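Local coordinates for protein D-psicose 3-epimerase (Agrobacterium tumefaciens, PDB 2HK0) that epimerises non-phosphorylated ketohexoses at C3, interconverting D-fructose and D-psicose in a metal-dependent reaction, at residues Met21-Tyr26 against Gly259-Glu264. Sequence-based numbering, arbitrary orientation.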
# COMPACT_ATOMS: atom_id res chain seq x y z
N MSE A 21 -9.93 -21.79 9.64
CA MSE A 21 -8.83 -20.93 10.19
C MSE A 21 -9.24 -20.48 11.59
O MSE A 21 -10.37 -20.05 11.80
CB MSE A 21 -8.62 -19.72 9.28
CG MSE A 21 -7.37 -18.90 9.56
SE MSE A 21 -7.12 -17.42 8.27
CE MSE A 21 -7.11 -18.45 6.65
N LYS A 22 -8.33 -20.59 12.55
CA LYS A 22 -8.63 -20.21 13.94
C LYS A 22 -7.79 -19.04 14.42
O LYS A 22 -6.63 -18.88 14.01
CB LYS A 22 -8.43 -21.41 14.87
CG LYS A 22 -9.35 -22.60 14.56
CD LYS A 22 -9.28 -23.66 15.65
CE LYS A 22 -9.98 -24.94 15.24
NZ LYS A 22 -9.29 -25.55 14.07
N HIS A 23 -8.37 -18.25 15.32
CA HIS A 23 -7.68 -17.08 15.85
C HIS A 23 -7.37 -17.17 17.34
O HIS A 23 -8.19 -17.62 18.14
CB HIS A 23 -8.50 -15.83 15.55
CG HIS A 23 -8.55 -15.49 14.10
ND1 HIS A 23 -9.29 -16.22 13.19
CD2 HIS A 23 -7.88 -14.56 13.38
CE1 HIS A 23 -9.08 -15.74 11.98
NE2 HIS A 23 -8.23 -14.74 12.06
N GLY A 24 -6.16 -16.73 17.69
CA GLY A 24 -5.74 -16.75 19.07
C GLY A 24 -4.92 -15.53 19.44
O GLY A 24 -4.69 -14.64 18.62
N ILE A 25 -4.48 -15.48 20.69
CA ILE A 25 -3.66 -14.39 21.17
C ILE A 25 -2.67 -14.94 22.20
O ILE A 25 -3.00 -15.87 22.94
CB ILE A 25 -4.53 -13.30 21.82
CG1 ILE A 25 -3.64 -12.16 22.35
CG2 ILE A 25 -5.35 -13.91 22.95
CD1 ILE A 25 -4.39 -10.84 22.59
N TYR A 26 -1.47 -14.37 22.23
CA TYR A 26 -0.45 -14.77 23.20
C TYR A 26 -0.82 -14.04 24.51
O TYR A 26 -0.83 -12.81 24.54
CB TYR A 26 0.92 -14.31 22.69
CG TYR A 26 2.09 -14.83 23.49
CD1 TYR A 26 2.17 -16.18 23.83
CD2 TYR A 26 3.15 -13.99 23.83
CE1 TYR A 26 3.30 -16.69 24.48
CE2 TYR A 26 4.29 -14.50 24.47
CZ TYR A 26 4.35 -15.84 24.79
OH TYR A 26 5.48 -16.36 25.40
N GLY A 259 -4.77 -23.29 9.47
CA GLY A 259 -4.10 -23.35 10.76
C GLY A 259 -4.49 -22.18 11.65
O GLY A 259 -5.50 -21.51 11.41
N ALA A 260 -3.67 -21.92 12.66
CA ALA A 260 -3.93 -20.84 13.61
C ALA A 260 -3.27 -19.52 13.25
O ALA A 260 -2.21 -19.47 12.64
CB ALA A 260 -3.47 -21.27 15.00
N VAL A 261 -3.93 -18.44 13.65
CA VAL A 261 -3.42 -17.09 13.44
C VAL A 261 -3.43 -16.49 14.85
O VAL A 261 -4.50 -16.18 15.39
CB VAL A 261 -4.35 -16.27 12.51
CG1 VAL A 261 -3.85 -14.84 12.41
CG2 VAL A 261 -4.39 -16.91 11.13
N ILE A 262 -2.25 -16.34 15.45
CA ILE A 262 -2.13 -15.82 16.80
C ILE A 262 -1.61 -14.40 16.79
O ILE A 262 -0.51 -14.13 16.26
CB ILE A 262 -1.11 -16.64 17.64
CG1 ILE A 262 -1.33 -18.14 17.44
CG2 ILE A 262 -1.22 -16.22 19.13
CD1 ILE A 262 -2.70 -18.63 17.88
N MSE A 263 -2.36 -13.47 17.36
CA MSE A 263 -1.85 -12.10 17.43
C MSE A 263 -0.90 -12.08 18.63
O MSE A 263 -1.21 -12.62 19.69
CB MSE A 263 -2.97 -11.07 17.59
CG MSE A 263 -3.88 -11.27 18.78
SE MSE A 263 -5.27 -9.88 18.73
CE MSE A 263 -6.26 -10.45 17.16
N GLU A 264 0.27 -11.48 18.45
CA GLU A 264 1.30 -11.44 19.47
C GLU A 264 1.66 -9.98 19.74
O GLU A 264 2.76 -9.53 19.47
CB GLU A 264 2.52 -12.21 18.94
CG GLU A 264 3.70 -12.34 19.88
CD GLU A 264 4.85 -13.09 19.21
OE1 GLU A 264 5.17 -12.77 18.05
OE2 GLU A 264 5.42 -14.01 19.84
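Lys-22 N gives its hydrogen to Gly-259 O at 3.2 Å, the first of five backbone bonds that pass back and forth between two parallel strands. Lys-22 O in turn accepts from Val-261 N at 2.8 Å, Gly-24 N donates to Val-261 O, and Gly-24 O takes Met-263 N at 2.9 Å, although this donor stands 37° out of the carbonyl plane. Tyr-26 N ends the series on Met-263 O. The peptide groups of the intervening residues point the other way within the sheet: His-23 bonds Asp-51 and Ile-52, its N reaching Asp-51 OD2 too, Ile-25 bonds Glu-54, and Ile-262 pairs with strand 225-230.

Glycine suits position 24 because Ile-262 lies over its bare backbone, CD1 only 3.8 Å from Gly-24 CA, on the barrel's inner side. The outer face is mostly apolar, with the His-23 imidazole among its side chains. There, CG of selenomethionine Met-263, placed between its backbone N and carbonyl carbon by chi1 56°, meets Ile-25 CG1 at 3.7 Å, while beta-branched Val-261 sets CB near His-23 CD2. At the N-terminal end of the seam, Val-261 CG2 meets Met-21 CG. Helix 289-307 packs over His-23 and Met-263. At the C-terminal end, Glu-264 OE1 lies close to Asp-203 OD2 and shares a weak hydrogen bond with His-229 ND1.

By joining the first and last of eight parallel strands, these bonds close the TIM barrel; since backbone groups supply every one, the seam itself depends on no side-chain charge.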